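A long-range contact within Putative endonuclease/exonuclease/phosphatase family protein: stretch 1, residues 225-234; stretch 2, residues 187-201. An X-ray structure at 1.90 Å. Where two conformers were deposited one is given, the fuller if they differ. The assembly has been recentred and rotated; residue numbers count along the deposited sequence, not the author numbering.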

# COMPACT_ATOMS: atom_id res chain seq x y z
N SER A 225 -8.89 17.98 3.87
CA SER A 225 -9.55 17.67 5.14
C SER A 225 -9.26 16.23 5.55
O SER A 225 -9.35 15.33 4.73
CB SER A 225 -11.07 17.85 5.04
OG SER A 225 -11.42 19.23 4.94
N ARG A 226 -8.91 16.03 6.81
CA ARG A 226 -8.79 14.69 7.37
C ARG A 226 -9.86 14.58 8.46
O ARG A 226 -9.89 15.39 9.40
CB ARG A 226 -7.38 14.48 7.96
CG ARG A 226 -6.24 14.91 7.00
CD ARG A 226 -4.86 14.57 7.56
NE ARG A 226 -4.65 15.09 8.91
CZ ARG A 226 -4.29 16.35 9.19
NH1 ARG A 226 -4.09 17.23 8.22
NH2 ARG A 226 -4.11 16.71 10.45
N ILE A 227 -10.76 13.62 8.33
CA ILE A 227 -11.78 13.42 9.36
C ILE A 227 -11.62 12.07 10.06
O ILE A 227 -12.25 11.81 11.10
CB ILE A 227 -13.21 13.63 8.81
CG1 ILE A 227 -13.58 12.54 7.80
CG2 ILE A 227 -13.35 15.03 8.21
CD1 ILE A 227 -15.03 12.63 7.33
N ASP A 228 -10.77 11.22 9.50
CA ASP A 228 -10.42 9.97 10.13
C ASP A 228 -9.00 10.13 10.63
O ASP A 228 -8.11 10.48 9.85
CB ASP A 228 -10.49 8.84 9.10
CG ASP A 228 -11.86 8.75 8.45
OD1 ASP A 228 -12.04 9.28 7.32
OD2 ASP A 228 -12.76 8.19 9.09
N HIS A 229 -8.78 9.89 11.92
CA HIS A 229 -7.47 10.14 12.52
C HIS A 229 -7.01 8.93 13.29
O HIS A 229 -7.82 8.09 13.72
CB HIS A 229 -7.54 11.30 13.53
CG HIS A 229 -8.07 12.58 12.97
ND1 HIS A 229 -7.40 13.31 12.01
CD2 HIS A 229 -9.20 13.27 13.25
CE1 HIS A 229 -8.10 14.39 11.71
NE2 HIS A 229 -9.20 14.39 12.45
N ILE A 230 -5.70 8.85 13.48
CA ILE A 230 -5.13 7.96 14.48
C ILE A 230 -4.30 8.81 15.43
O ILE A 230 -3.29 9.37 15.04
CB ILE A 230 -4.28 6.86 13.82
CG1 ILE A 230 -5.16 6.02 12.87
CG2 ILE A 230 -3.64 5.97 14.88
CD1 ILE A 230 -4.44 4.83 12.22
N PHE A 231 -4.77 8.93 16.67
CA PHE A 231 -4.07 9.69 17.70
C PHE A 231 -3.35 8.69 18.59
O PHE A 231 -3.88 7.61 18.86
CB PHE A 231 -5.07 10.47 18.56
CG PHE A 231 -5.83 11.54 17.81
CD1 PHE A 231 -5.21 12.73 17.45
CD2 PHE A 231 -7.18 11.38 17.51
CE1 PHE A 231 -5.90 13.73 16.79
CE2 PHE A 231 -7.88 12.38 16.85
CZ PHE A 231 -7.24 13.56 16.50
N VAL A 232 -2.15 9.05 19.05
CA VAL A 232 -1.39 8.14 19.89
C VAL A 232 -0.74 8.87 21.06
O VAL A 232 -0.47 10.06 20.98
CB VAL A 232 -0.28 7.39 19.10
CG1 VAL A 232 -0.87 6.56 17.97
CG2 VAL A 232 0.75 8.37 18.56
N SER A 233 -0.47 8.15 22.14
CA SER A 233 0.29 8.74 23.23
C SER A 233 1.67 9.17 22.70
O SER A 233 2.21 8.55 21.80
CB SER A 233 0.44 7.74 24.39
OG SER A 233 -0.81 7.30 24.87
N PRO A 234 2.23 10.25 23.26
CA PRO A 234 3.52 10.73 22.75
C PRO A 234 4.65 9.73 22.99
O PRO A 234 5.72 9.86 22.40
CB PRO A 234 3.79 12.02 23.54
CG PRO A 234 2.49 12.36 24.22
CD PRO A 234 1.71 11.09 24.36
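Stretch 2, residues 187-201: SYDAFVSKGVLCDSY

The contact is anchored by a salt bridge in which Arg226 NH2 donates to Asp199 OD2 at 2.9 Å. Asp199 OD2 also accepts from Tyr188 OH (2.6 Å), so Asp199 ties the helix of stretch 2 to its strand, while its OD1 caps the following helix by accepting from Tyr201 N (2.9 Å). Tyr201, extending with chi1 in t, lies flat beneath the Arg226 guanidinium, with planes at 4° and Arg226 CZ 3.6 Å from the ring centroid, a cation-pi stack.

Residues 198-199 run antiparallel to the strand carrying Phe231 and Val232. Cys198 N donates to Val232 O (2.8 Å) and Val232 N to Cys198 O (3.0 Å). Beyond this short ladder, where the chain turns into helix, Ile230 O receives both Ser200 N (3.1 Å) and Ser200 OG (2.9 Å). Water 3 accepts from Ile230 N (its O to N 2.8 Å), and its O lies 3.0 Å from Asp199 OD1.

The helix carrying Tyr188 and Phe191 runs at 23° to the strand, their axes 10.4 Å apart at closest approach. Phe231, on the same sheet face as Asp199, fills the space between: its ring forms an offset stack with Phe191 (centroids 4.9 Å apart), and its CE1 lies 3.7 Å from Val192 CG1. Tyr188 turns its edge to the face of His229. On the face carrying Val232 and Cys198, Cys198 SG lies 3.8 Å from Pro234 CB.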

# COMPACT_ATOMS: atom_id res chain seq x y z
N SER A 187 -12.88 20.12 18.28
CA SER A 187 -12.77 18.76 18.81
C SER A 187 -11.48 18.05 18.38
O SER A 187 -11.03 17.13 19.04
CB SER A 187 -14.00 17.91 18.45
OG SER A 187 -14.20 17.87 17.04
N TYR A 188 -10.87 18.50 17.28
CA TYR A 188 -9.53 18.03 16.93
C TYR A 188 -8.52 18.61 17.94
O TYR A 188 -7.70 17.88 18.52
CB TYR A 188 -9.18 18.45 15.49
CG TYR A 188 -7.74 18.14 15.11
CD1 TYR A 188 -6.73 19.06 15.37
CD2 TYR A 188 -7.39 16.94 14.49
CE1 TYR A 188 -5.41 18.79 15.03
CE2 TYR A 188 -6.07 16.66 14.15
CZ TYR A 188 -5.09 17.60 14.43
OH TYR A 188 -3.78 17.36 14.10
N ASP A 189 -8.60 19.92 18.15
CA ASP A 189 -7.72 20.59 19.10
C ASP A 189 -7.86 19.97 20.48
O ASP A 189 -6.90 19.93 21.24
CB ASP A 189 -8.07 22.09 19.22
CG ASP A 189 -7.95 22.84 17.91
OD1 ASP A 189 -7.28 22.34 16.97
OD2 ASP A 189 -8.52 23.95 17.82
N ALA A 190 -9.06 19.51 20.80
CA ALA A 190 -9.30 18.96 22.14
C ALA A 190 -8.39 17.76 22.45
O ALA A 190 -7.97 17.57 23.59
CB ALA A 190 -10.77 18.63 22.33
N PHE A 191 -8.07 16.97 21.42
CA PHE A 191 -7.18 15.82 21.62
C PHE A 191 -5.71 16.19 21.74
O PHE A 191 -4.96 15.55 22.49
CB PHE A 191 -7.37 14.78 20.51
CG PHE A 191 -8.71 14.09 20.54
CD1 PHE A 191 -8.98 13.11 21.49
CD2 PHE A 191 -9.70 14.40 19.63
CE1 PHE A 191 -10.20 12.47 21.54
CE2 PHE A 191 -10.94 13.76 19.67
CZ PHE A 191 -11.19 12.80 20.62
N VAL A 192 -5.27 17.19 20.99
CA VAL A 192 -3.83 17.40 20.80
C VAL A 192 -3.22 18.65 21.43
O VAL A 192 -2.00 18.72 21.57
CB VAL A 192 -3.45 17.45 19.30
CG1 VAL A 192 -3.76 16.12 18.62
CG2 VAL A 192 -4.16 18.61 18.60
N SER A 193 -4.05 19.64 21.76
CA SER A 193 -3.52 20.95 22.16
C SER A 193 -2.66 20.93 23.41
O SER A 193 -1.81 21.80 23.58
CB SER A 193 -4.66 21.97 22.34
OG SER A 193 -5.34 21.71 23.56
N LYS A 194 -2.89 19.97 24.30
CA LYS A 194 -2.07 19.86 25.52
C LYS A 194 -1.04 18.73 25.45
O LYS A 194 -0.41 18.39 26.45
CB LYS A 194 -2.96 19.67 26.76
CG LYS A 194 -4.03 20.73 26.95
CD LYS A 194 -3.44 22.13 27.02
CE LYS A 194 -4.53 23.18 27.18
NZ LYS A 194 -4.00 24.57 27.07
N GLY A 195 -0.88 18.12 24.28
CA GLY A 195 0.10 17.06 24.13
C GLY A 195 -0.21 15.74 24.83
O GLY A 195 0.68 14.90 24.99
N VAL A 196 -1.47 15.55 25.25
CA VAL A 196 -1.90 14.26 25.80
C VAL A 196 -1.84 13.18 24.72
O VAL A 196 -1.44 12.05 24.99
CB VAL A 196 -3.33 14.33 26.41
CG1 VAL A 196 -3.82 12.95 26.85
CG2 VAL A 196 -3.37 15.30 27.59
N LEU A 197 -2.25 13.56 23.50
CA LEU A 197 -2.18 12.69 22.32
C LEU A 197 -1.51 13.44 21.18
O LEU A 197 -1.52 14.67 21.16
CB LEU A 197 -3.57 12.29 21.85
CG LEU A 197 -4.39 11.35 22.75
CD1 LEU A 197 -5.87 11.35 22.37
CD2 LEU A 197 -3.81 9.94 22.70
N CYS A 198 -0.99 12.69 20.21
CA CYS A 198 -0.39 13.24 19.00
C CYS A 198 -1.13 12.77 17.77
O CYS A 198 -1.52 11.61 17.71
CB CYS A 198 1.07 12.78 18.89
SG CYS A 198 2.07 13.28 20.34
N ASP A 199 -1.29 13.65 16.79
CA ASP A 199 -1.83 13.26 15.49
C ASP A 199 -0.73 12.56 14.69
O ASP A 199 0.31 13.15 14.43
CB ASP A 199 -2.29 14.52 14.75
CG ASP A 199 -2.96 14.22 13.43
OD1 ASP A 199 -2.98 13.03 13.03
OD2 ASP A 199 -3.47 15.17 12.80
N SER A 200 -0.95 11.30 14.30
CA SER A 200 0.03 10.55 13.50
C SER A 200 0.37 11.28 12.20
O SER A 200 1.47 11.15 11.68
CB SER A 200 -0.52 9.16 13.13
OG SER A 200 -0.68 8.32 14.26
N TYR A 201 -0.60 12.00 11.65
CA TYR A 201 -0.34 12.77 10.43
C TYR A 201 0.77 13.78 10.67
O TYR A 201 1.65 13.98 9.81
CB TYR A 201 -1.60 13.50 9.97
CG TYR A 201 -1.36 14.43 8.80
CD1 TYR A 201 -1.01 15.76 9.01
CD2 TYR A 201 -1.46 13.97 7.49
CE1 TYR A 201 -0.77 16.62 7.93
CE2 TYR A 201 -1.23 14.83 6.41
CZ TYR A 201 -0.89 16.15 6.64
OH TYR A 201 -0.65 16.99 5.58
O HOH W 1 -3.21 19.69 11.74
O HOH W 2 -1.44 9.22 26.84
O HOH W 3 -3.88 10.36 11.95
O HOH W 4 -5.04 13.18 10.82